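Local coordinates for protein citryl-spermidine/3,4-dihydroxybenzoyl-citryl-spermidine:spermidine ligase (Bacillus anthracis, PDB 3TO3) that catalyses the ATP-dependent condensation of spermidine with citryl-spermidine intermediates in the biosynthesis of petrobactin, a catecholate siderophore used in iron acquisition and virulence, at residues D5-K10 with Q174-F179; I21-R26 with K131-Q136; K168-F173 with Y181-M186. One frame throughout, in Å; residues are numbered along the deposited sequence.

In the fold
Following the chain from the N terminus, segment 5-10 of helix 6-15 opens contact 1 and meets 174-179, on helix 175-181, across 163 intervening residues. Inside that long loop, contact 2 joins helix 18-37 to helix 115-138 and is therefore nested in contact 1. Contact 3 begins once contact 2 has closed: it pairs two loops, 168-173 and 181-186, which flank helix 175-181. Because 174-179 lies between them, contacts 1 and 3 cross. The three also touch in space. Phe179 packs on Ile134, Asn178 meets Arg170, and Asp132 pairs with Lys168, tying the N-terminal helices to loops near the ATP site.

Contact 1. Residues D5-K10 with Q174-F179; sequences DMYHTK and QYRDNF
Asp5 and Arg176 reach toward each other tip to tip, while beside them the rings of Tyr7 and Phe179 cross obliquely. The guanidinium grips the carboxylate end-on with two nitrogens, one to each oxygen: NH2 of Arg176 lies 2.8 Å from Asp5 OD2, and NH1 of Arg176 is 3.3 Å from Asp5 OD1. The two planes are turned 54° apart. OD2 lies in the guanidinium plane, whereas NH2 reaches it from above the carboxylate plane; NH1 meets OD1 on the syn side. Asp5 is also the N-cap of helix 6-15. Its CG stands between the backbone N and the carbonyl carbon (chi1 73°), and OD2 accepts from His8 N at 3.1 Å and, weakly, from Tyr7 N. On the other helix, Arg176 NH2 also donates to Tyr175 OH (3.0 Å), and that hydroxyl lies 3.5 Å from His8 CB, near the plane of the imidazole. The apolar half rests on Tyr7 CD2, which sits over one face of the Phe179 ring, offset toward its rim and 3.3 Å from Phe179 CD2. The ring centroids of Tyr7 and Phe179 are 5.0 Å apart and their planes are inclined at 59°. Lys10 CB meets Phe179 CZ, and Phe179 also meets Phe185 edge-to-face. Tyr7 OH bonds to Arg187, whereas His8 NE2 bonds to Trp251 of the second subunit, bringing the dimer interface up to this corner. One carboxylate oxygen therefore serves both a helix N terminus and an arginine, so the cap and the salt bridge are likely to reinforce each other, the arginine and the helix end both favouring the ionised form of Asp5.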
loop_
_atom_site.group_PDB
_atom_site.type_symbol
_atom_site.label_atom_id
_atom_site.label_comp_id
_atom_site.label_asym_id
_atom_site.label_seq_id
_atom_site.Cartn_x
_atom_site.Cartn_y
_atom_site.Cartn_z
ATOM N N ASP B 5 -1.316 5.120 23.651
ATOM C CA ASP B 5 -1.066 4.151 24.721
ATOM C C ASP B 5 0.386 3.680 24.886
ATOM O O ASP B 5 1.307 4.180 24.233
ATOM C CB ASP B 5 -1.982 2.939 24.570
ATOM C CG ASP B 5 -1.571 2.028 23.406
ATOM O OD1 ASP B 5 -2.335 1.065 23.163
ATOM O OD2 ASP B 5 -0.503 2.266 22.752
HETATM N N MSE B 6 0.558 2.691 25.763
HETATM C CA MSE B 6 1.860 2.105 26.075
HETATM C C MSE B 6 2.579 1.443 24.891
HETATM O O MSE B 6 3.806 1.312 24.903
HETATM C CB MSE B 6 1.705 1.081 27.196
HETATM C CG MSE B 6 1.621 -0.353 26.685
HETATM SE SE MSE B 6 1.397 -1.697 28.086
HETATM C CE MSE B 6 2.019 -3.265 27.091
ATOM N N TYR B 7 1.830 0.998 23.883
ATOM C CA TYR B 7 2.464 0.450 22.682
ATOM C C TYR B 7 3.087 1.578 21.873
ATOM O O TYR B 7 4.195 1.426 21.310
ATOM C CB TYR B 7 1.488 -0.396 21.857
ATOM C CG TYR B 7 1.224 -1.727 22.517
ATOM C CD1 TYR B 7 0.083 -1.936 23.290
ATOM C CD2 TYR B 7 2.146 -2.759 22.418
ATOM C CE1 TYR B 7 -0.146 -3.159 23.920
ATOM C CE2 TYR B 7 1.927 -3.983 23.044
ATOM C CZ TYR B 7 0.784 -4.179 23.792
ATOM O OH TYR B 7 0.581 -5.401 24.406
ATOM N N HIS B 8 2.403 2.724 21.865
ATOM C CA HIS B 8 2.945 3.913 21.241
ATOM C C HIS B 8 4.249 4.305 21.941
ATOM O O HIS B 8 5.281 4.511 21.304
ATOM C CB HIS B 8 1.924 5.044 21.295
ATOM C CG HIS B 8 2.430 6.342 20.755
ATOM N ND1 HIS B 8 2.704 7.426 21.559
ATOM C CD2 HIS B 8 2.706 6.735 19.490
ATOM C CE1 HIS B 8 3.126 8.431 20.815
ATOM N NE2 HIS B 8 3.140 8.036 19.556
ATOM N N THR B 9 4.206 4.365 23.262
ATOM C CA THR B 9 5.391 4.705 24.042
ATOM C C THR B 9 6.590 3.799 23.763
ATOM O O THR B 9 7.722 4.280 23.673
ATOM C CB THR B 9 5.050 4.715 25.522
ATOM O OG1 THR B 9 3.994 5.657 25.715
ATOM C CG2 THR B 9 6.260 5.107 26.384
ATOM N N LYS B 10 6.335 2.502 23.594
ATOM C CA LYS B 10 7.390 1.527 23.292
ATOM C C LYS B 10 8.066 1.809 21.971
ATOM O O LYS B 10 9.299 1.802 21.872
ATOM C CB LYS B 10 6.833 0.098 23.238
ATOM C CG LYS B 10 6.506 -0.512 24.587
ATOM C CD LYS B 10 6.093 -1.970 24.422
ATOM C CE LYS B 10 5.704 -2.608 25.749
ATOM N NZ LYS B 10 6.893 -2.760 26.630
ATOM N N GLN B 174 1.745 -1.667 9.901
ATOM C CA GLN B 174 2.259 -0.525 10.662
ATOM C C GLN B 174 2.598 -1.035 12.075
ATOM O O GLN B 174 2.492 -2.245 12.338
ATOM C CB GLN B 174 1.280 0.647 10.647
ATOM C CG GLN B 174 1.210 1.314 9.267
ATOM C CD GLN B 174 2.602 1.701 8.724
ATOM O OE1 GLN B 174 2.951 1.359 7.587
ATOM N NE2 GLN B 174 3.397 2.420 9.543
ATOM N N TYR B 175 3.031 -0.159 12.980
ATOM C CA TYR B 175 3.573 -0.669 14.240
ATOM C C TYR B 175 2.606 -1.551 15.059
ATOM O O TYR B 175 3.032 -2.535 15.668
ATOM C CB TYR B 175 4.181 0.436 15.092
ATOM C CG TYR B 175 3.223 1.222 15.976
ATOM C CD1 TYR B 175 2.913 0.792 17.266
ATOM C CD2 TYR B 175 2.689 2.430 15.551
ATOM C CE1 TYR B 175 2.060 1.537 18.092
ATOM C CE2 TYR B 175 1.844 3.173 16.361
ATOM C CZ TYR B 175 1.523 2.730 17.625
ATOM O OH TYR B 175 0.682 3.488 18.423
ATOM N N ARG B 176 1.320 -1.206 15.051
ATOM C CA ARG B 176 0.342 -1.887 15.886
ATOM C C ARG B 176 0.081 -3.317 15.410
ATOM O O ARG B 176 0.130 -4.258 16.194
ATOM C CB ARG B 176 -0.939 -1.065 15.961
ATOM C CG ARG B 176 -1.779 -1.335 17.186
ATOM C CD ARG B 176 -2.750 -0.187 17.450
ATOM N NE ARG B 176 -2.094 0.895 18.168
ATOM C CZ ARG B 176 -1.851 0.847 19.473
ATOM N NH1 ARG B 176 -2.213 -0.227 20.168
ATOM N NH2 ARG B 176 -1.241 1.853 20.082
ATOM N N ASP B 177 -0.167 -3.482 14.112
ATOM C CA ASP B 177 -0.243 -4.806 13.524
ATOM C C ASP B 177 1.052 -5.589 13.729
ATOM O O ASP B 177 1.032 -6.808 13.922
ATOM C CB ASP B 177 -0.570 -4.720 12.032
ATOM C CG ASP B 177 -2.064 -4.498 11.767
ATOM O OD1 ASP B 177 -2.914 -4.921 12.595
ATOM O OD2 ASP B 177 -2.378 -3.903 10.716
ATOM N N ASN B 178 2.179 -4.893 13.683
ATOM C CA ASN B 178 3.458 -5.572 13.845
ATOM C C ASN B 178 3.550 -6.198 15.248
ATOM O O ASN B 178 3.955 -7.373 15.400
ATOM C CB ASN B 178 4.648 -4.621 13.598
ATOM C CG ASN B 178 5.945 -5.351 13.583
ATOM O OD1 ASN B 178 6.122 -6.283 12.761
ATOM N ND2 ASN B 178 6.851 -5.006 14.524
ATOM N N PHE B 179 3.180 -5.402 16.258
ATOM C CA PHE B 179 3.045 -5.879 17.629
ATOM C C PHE B 179 2.095 -7.081 17.735
ATOM O O PHE B 179 2.346 -8.003 18.506
ATOM C CB PHE B 179 2.539 -4.783 18.536
ATOM C CG PHE B 179 3.621 -3.939 19.132
ATOM C CD1 PHE B 179 4.836 -4.478 19.474
ATOM C CD2 PHE B 179 3.417 -2.603 19.350
ATOM C CE1 PHE B 179 5.829 -3.674 20.023
ATOM C CE2 PHE B 179 4.404 -1.811 19.896
ATOM C CZ PHE B 179 5.608 -2.348 20.232
#

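Contact 2. Residues I21-R26 with K131-Q136; sequences ISVRRR and KDTIAQ
Asp132 and Val23 meet where helix 115-138 packs on helix 18-37, the aspartate touching the valine with its CB, CG and OD2. Its CB lies 3.8 Å from Val23 CG1. The torsion places CG anti to the backbone N (chi1 -168°), and Asp132 CG comes within 4.0 Å of Val23 CG2. Asp132 OD2 rests on Val23 CG2 at 3.4 Å and takes a hydrogen bond from a water, 2.7 Å away, that itself accepts from Arg26 NH1. The direct Arg26 NH1 to Asp132 OD2 distance is 3.9 Å, a long salt bridge with guanidinium and carboxylate planes 90° apart. OD1 turns back to its own helix and accepts from Gln136 NE2 at 3.1 Å, almost straight, and also pairs with Lys168. Val23 also meets Gln136 CG through CG2 and Thr133 OG1 through CB; Gln136 OE1 is bonded to Arg139 and Thr133 OG1 to the Ile129 carbonyl. Arg26 also bonds to Gln30 and the Asp159 carbonyl. The axes of the two short segments approach to 9.0 Å at 134°: helix-helix packing with Val23 flanked by a water-bridged Arg26-Asp132 pair, the Arg26 side chain about 7 Å from the bound ATP.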
loop_
_atom_site.group_PDB
_atom_site.type_symbol
_atom_site.label_atom_id
_atom_site.label_comp_id
_atom_site.label_asym_id
_atom_site.label_seq_id
_atom_site.Cartn_x
_atom_site.Cartn_y
_atom_site.Cartn_z
ATOM N N ILE B 21 20.405 2.307 16.374
ATOM C CA ILE B 21 21.728 2.489 15.788
ATOM C C ILE B 21 22.334 1.157 15.345
ATOM O O ILE B 21 22.856 1.061 14.225
ATOM C CB ILE B 21 22.681 3.193 16.752
ATOM C CG1 ILE B 21 22.117 4.559 17.128
ATOM C CG2 ILE B 21 24.093 3.317 16.162
ATOM C CD1 ILE B 21 22.417 5.657 16.147
ATOM N N SER B 22 22.255 0.134 16.193
ATOM C CA SER B 22 22.751 -1.202 15.799
ATOM C C SER B 22 22.028 -1.759 14.591
ATOM O O SER B 22 22.659 -2.359 13.737
ATOM C CB SER B 22 22.634 -2.241 16.911
ATOM O OG SER B 22 22.330 -1.606 18.118
ATOM N N VAL B 23 20.711 -1.591 14.524
ATOM C CA VAL B 23 19.962 -2.178 13.408
ATOM C C VAL B 23 20.292 -1.446 12.143
ATOM O O VAL B 23 20.501 -2.051 11.103
ATOM C CB VAL B 23 18.445 -2.249 13.670
ATOM C CG1 VAL B 23 17.632 -2.555 12.373
ATOM C CG2 VAL B 23 18.180 -3.328 14.712
ATOM N N ARG B 24 20.379 -0.132 12.244
ATOM C CA ARG B 24 20.731 0.671 11.077
ATOM C C ARG B 24 22.094 0.220 10.556
ATOM O O ARG B 24 22.294 0.019 9.351
ATOM C CB ARG B 24 20.787 2.154 11.430
ATOM C CG ARG B 24 20.957 3.059 10.234
ATOM C CD ARG B 24 21.327 4.432 10.703
ATOM N NE ARG B 24 22.646 4.437 11.328
ATOM C CZ ARG B 24 23.052 5.384 12.164
ATOM N NH1 ARG B 24 22.235 6.391 12.485
ATOM N NH2 ARG B 24 24.261 5.319 12.688
ATOM N N ARG B 25 23.026 0.051 11.484
ATOM C CA ARG B 25 24.364 -0.324 11.116
ATOM C C ARG B 25 24.361 -1.704 10.458
ATOM O O ARG B 25 25.038 -1.914 9.452
ATOM C CB ARG B 25 25.287 -0.297 12.342
ATOM C CG ARG B 25 25.759 1.102 12.647
ATOM C CD ARG B 25 26.300 1.183 14.033
ATOM N NE ARG B 25 26.877 2.493 14.297
ATOM C CZ ARG B 25 27.494 2.810 15.425
ATOM N NH1 ARG B 25 27.638 1.881 16.362
ATOM N NH2 ARG B 25 27.982 4.040 15.612
ATOM N N ARG B 26 23.599 -2.632 11.030
ATOM C CA ARG B 26 23.532 -3.977 10.492
ATOM C C ARG B 26 22.949 -3.967 9.067
ATOM O O ARG B 26 23.483 -4.620 8.159
ATOM C CB ARG B 26 22.722 -4.895 11.399
ATOM C CG ARG B 26 22.473 -6.271 10.790
ATOM C CD ARG B 26 21.433 -7.089 11.544
ATOM N NE ARG B 26 21.051 -8.219 10.711
ATOM C CZ ARG B 26 20.113 -9.116 10.998
ATOM N NH1 ARG B 26 19.433 -9.057 12.152
ATOM N NH2 ARG B 26 19.865 -10.102 10.128
ATOM N N LYS B 131 11.042 -2.127 11.711
ATOM C CA LYS B 131 10.543 -3.304 12.383
ATOM C C LYS B 131 11.597 -4.034 13.224
ATOM O O LYS B 131 11.247 -4.592 14.268
ATOM C CB LYS B 131 9.871 -4.275 11.419
ATOM C CG LYS B 131 8.404 -3.920 11.187
ATOM C CD LYS B 131 8.214 -3.091 9.916
ATOM C CE LYS B 131 6.724 -2.937 9.580
ATOM N NZ LYS B 131 6.465 -2.349 8.240
ATOM N N ASP B 132 12.868 -4.049 12.800
ATOM C CA ASP B 132 13.813 -4.817 13.568
ATOM C C ASP B 132 14.259 -4.075 14.832
ATOM O O ASP B 132 14.519 -4.702 15.864
ATOM C CB ASP B 132 14.999 -5.333 12.773
ATOM C CG ASP B 132 15.808 -6.378 13.570
ATOM O OD1 ASP B 132 15.198 -7.272 14.221
ATOM O OD2 ASP B 132 17.050 -6.307 13.565
ATOM N N THR B 133 14.318 -2.749 14.751
ATOM C CA THR B 133 14.599 -1.919 15.920
ATOM C C THR B 133 13.642 -2.224 17.075
ATOM O O THR B 133 14.067 -2.368 18.204
ATOM C CB THR B 133 14.496 -0.415 15.596
ATOM O OG1 THR B 133 15.554 -0.042 14.706
ATOM C CG2 THR B 133 14.580 0.413 16.880
ATOM N N ILE B 134 12.351 -2.334 16.796
ATOM C CA ILE B 134 11.386 -2.653 17.854
ATOM C C ILE B 134 11.650 -4.061 18.417
ATOM O O ILE B 134 11.615 -4.295 19.642
ATOM C CB ILE B 134 9.935 -2.573 17.333
ATOM C CG1 ILE B 134 9.678 -1.183 16.769
ATOM C CG2 ILE B 134 8.929 -2.860 18.464
ATOM C CD1 ILE B 134 8.637 -1.141 15.689
ATOM N N ALA B 135 11.928 -5.008 17.531
ATOM C CA ALA B 135 12.220 -6.357 18.029
ATOM C C ALA B 135 13.517 -6.416 18.895
ATOM O O ALA B 135 13.508 -6.999 19.981
ATOM C CB ALA B 135 12.253 -7.366 16.904
ATOM N N GLN B 136 14.616 -5.842 18.407
ATOM C CA GLN B 136 15.878 -5.830 19.162
ATOM C C GLN B 136 15.679 -5.082 20.485
ATOM O O GLN B 136 16.275 -5.423 21.491
ATOM C CB GLN B 136 17.007 -5.175 18.372
ATOM C CG GLN B 136 17.340 -5.878 17.069
ATOM C CD GLN B 136 17.706 -7.323 17.286
ATOM O OE1 GLN B 136 18.432 -7.646 18.221
ATOM N NE2 GLN B 136 17.172 -8.209 16.454
HETATM O O HOH W 1 19.567 -6.886 14.484
#

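Contact 3. Residues K168-F173 with Y181-M186; sequences KARIGF and YGYEFM
The guanidinium of Arg170 has Glu184 OE1 and Tyr183 CE2 at its edge, near its plane, while one face is covered, off-centre, by Lys168 CG. The carboxylate plane of Glu184 stands 76° from the guanidinium plane, and OE1 takes both nitrogens end-on: Arg170 NH1 at 3.0 Å, using the syn lone pair of OE1, and Arg170 NH2 at 3.2 Å from above the carboxylate plane. The other oxygen, OE2, is met by Lys168 NZ at 2.8 Å on its anti side. Glu184 bends at chi2 (100°), which swings CD toward the two basic chains; with two cations around it the carboxylate is probably held ionised. Lys168 NZ has Asp132 as an outside partner, and Arg170 NH1 also reaches Asn178. The Phe173 and Tyr181 side chains cross at about a right angle, Phe173 CZ touching Tyr181 CB at 3.8 Å. The loops lie before and after helix 175-181: helix 115-138 backs Lys168 and Glu184 through Ala135, Arg170 and Ile171 both face Leu305 of strand 297-306 in a G1 beta bulge, and Phe173 and Tyr183 touch Met284, one of the ATP-binding residues.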
loop_
_atom_site.group_PDB
_atom_site.type_symbol
_atom_site.label_atom_id
_atom_site.label_comp_id
_atom_site.label_asym_id
_atom_site.label_seq_id
_atom_site.Cartn_x
_atom_site.Cartn_y
_atom_site.Cartn_z
ATOM N N LYS B 168 13.424 -7.815 7.423
ATOM C CA LYS B 168 12.195 -7.400 8.114
ATOM C C LYS B 168 11.065 -6.548 7.483
ATOM O O LYS B 168 10.308 -5.928 8.232
ATOM C CB LYS B 168 12.453 -7.071 9.588
ATOM C CG LYS B 168 11.567 -7.893 10.521
ATOM C CD LYS B 168 12.104 -7.838 11.944
ATOM C CE LYS B 168 12.855 -9.113 12.285
ATOM N NZ LYS B 168 13.364 -9.074 13.664
ATOM N N ALA B 169 11.085 -6.298 6.184
ATOM C CA ALA B 169 10.258 -5.217 5.625
ATOM C C ALA B 169 8.812 -5.207 6.104
ATOM O O ALA B 169 8.312 -4.161 6.571
ATOM C CB ALA B 169 10.299 -5.241 4.116
ATOM N N ARG B 170 8.160 -6.356 5.994
ATOM C CA ARG B 170 6.746 -6.493 6.348
ATOM C C ARG B 170 5.866 -5.369 5.801
ATOM O O ARG B 170 5.114 -4.755 6.566
ATOM C CB ARG B 170 6.568 -6.567 7.865
ATOM C CG ARG B 170 6.887 -7.916 8.464
ATOM C CD ARG B 170 7.082 -7.842 9.976
ATOM N NE ARG B 170 7.874 -8.970 10.435
ATOM C CZ ARG B 170 8.145 -9.251 11.708
ATOM N NH1 ARG B 170 7.695 -8.473 12.684
ATOM N NH2 ARG B 170 8.898 -10.308 11.994
ATOM N N ILE B 171 5.966 -5.075 4.502
ATOM C CA ILE B 171 5.123 -4.027 3.889
ATOM C C ILE B 171 3.620 -4.407 3.990
ATOM O O ILE B 171 3.177 -5.489 3.556
ATOM C CB ILE B 171 5.525 -3.753 2.414
ATOM C CG1 ILE B 171 7.059 -3.747 2.258
ATOM C CG2 ILE B 171 4.860 -2.436 1.850
ATOM C CD1 ILE B 171 7.786 -2.663 3.000
ATOM N N GLY B 172 2.836 -3.490 4.542
ATOM C CA GLY B 172 1.471 -3.763 4.978
ATOM C C GLY B 172 1.225 -3.778 6.486
ATOM O O GLY B 172 0.080 -3.539 6.883
ATOM N N PHE B 173 2.263 -3.957 7.323
ATOM C CA PHE B 173 2.120 -3.802 8.791
ATOM C C PHE B 173 2.603 -2.429 9.221
ATOM O O PHE B 173 3.764 -2.062 8.965
ATOM C CB PHE B 173 2.950 -4.833 9.602
ATOM C CG PHE B 173 2.373 -6.242 9.647
ATOM C CD1 PHE B 173 1.170 -6.558 9.043
ATOM C CD2 PHE B 173 3.064 -7.263 10.302
ATOM C CE1 PHE B 173 0.641 -7.889 9.099
ATOM C CE2 PHE B 173 2.556 -8.568 10.356
ATOM C CZ PHE B 173 1.340 -8.882 9.748
ATOM N N TYR B 181 0.885 -9.335 15.199
ATOM C CA TYR B 181 1.237 -10.518 14.434
ATOM C C TYR B 181 2.698 -10.875 14.231
ATOM O O TYR B 181 2.989 -11.968 13.734
ATOM C CB TYR B 181 0.521 -10.449 13.089
ATOM C CG TYR B 181 -0.925 -10.216 13.313
ATOM C CD1 TYR B 181 -1.708 -11.184 13.955
ATOM C CD2 TYR B 181 -1.522 -9.034 12.921
ATOM C CE1 TYR B 181 -3.069 -10.966 14.201
ATOM C CE2 TYR B 181 -2.884 -8.806 13.146
ATOM C CZ TYR B 181 -3.650 -9.771 13.783
ATOM O OH TYR B 181 -4.982 -9.530 14.015
ATOM N N GLY B 182 3.618 -10.000 14.645
ATOM C CA GLY B 182 5.029 -10.261 14.412
ATOM C C GLY B 182 5.425 -11.442 15.283
ATOM O O GLY B 182 5.034 -11.535 16.459
ATOM N N TYR B 183 6.173 -12.367 14.701
ATOM C CA TYR B 183 6.473 -13.604 15.377
ATOM C C TYR B 183 7.321 -13.382 16.640
ATOM O O TYR B 183 7.329 -14.223 17.538
ATOM C CB TYR B 183 7.132 -14.600 14.413
ATOM C CG TYR B 183 8.614 -14.374 14.109
ATOM C CD1 TYR B 183 9.602 -14.731 15.035
ATOM C CD2 TYR B 183 9.028 -13.851 12.880
ATOM C CE1 TYR B 183 10.973 -14.549 14.752
ATOM C CE2 TYR B 183 10.392 -13.670 12.582
ATOM C CZ TYR B 183 11.357 -14.015 13.525
ATOM O OH TYR B 183 12.696 -13.826 13.241
ATOM N N GLU B 184 8.024 -12.255 16.718
ATOM C CA GLU B 184 8.842 -11.953 17.904
ATOM C C GLU B 184 7.990 -11.817 19.168
ATOM O O GLU B 184 8.478 -12.042 20.287
ATOM C CB GLU B 184 9.650 -10.646 17.737
ATOM C CG GLU B 184 10.566 -10.588 16.519
ATOM C CD GLU B 184 9.958 -9.798 15.355
ATOM O OE1 GLU B 184 8.729 -9.904 15.125
ATOM O OE2 GLU B 184 10.711 -9.056 14.683
ATOM N N PHE B 185 6.736 -11.404 18.991
ATOM C CA PHE B 185 5.906 -11.052 20.133
ATOM C C PHE B 185 5.040 -12.181 20.677
ATOM O O PHE B 185 4.445 -12.046 21.750
ATOM C CB PHE B 185 5.141 -9.760 19.856
ATOM C CG PHE B 185 6.013 -8.700 19.280
ATOM C CD1 PHE B 185 5.966 -8.407 17.921
ATOM C CD2 PHE B 185 6.952 -8.052 20.073
ATOM C CE1 PHE B 185 6.802 -7.443 17.369
ATOM C CE2 PHE B 185 7.781 -7.090 19.534
ATOM C CZ PHE B 185 7.688 -6.780 18.160
HETATM N N MSE B 186 5.011 -13.290 19.947
HETATM C CA MSE B 186 4.424 -14.554 20.423
HETATM C C MSE B 186 3.016 -14.374 20.924
HETATM O O MSE B 186 2.659 -14.898 21.974
HETATM C CB MSE B 186 5.252 -15.142 21.555
HETATM C CG MSE B 186 6.587 -15.684 21.124
HETATM SE SE MSE B 186 7.435 -16.611 22.611
HETATM C CE MSE B 186 7.966 -15.063 23.660
#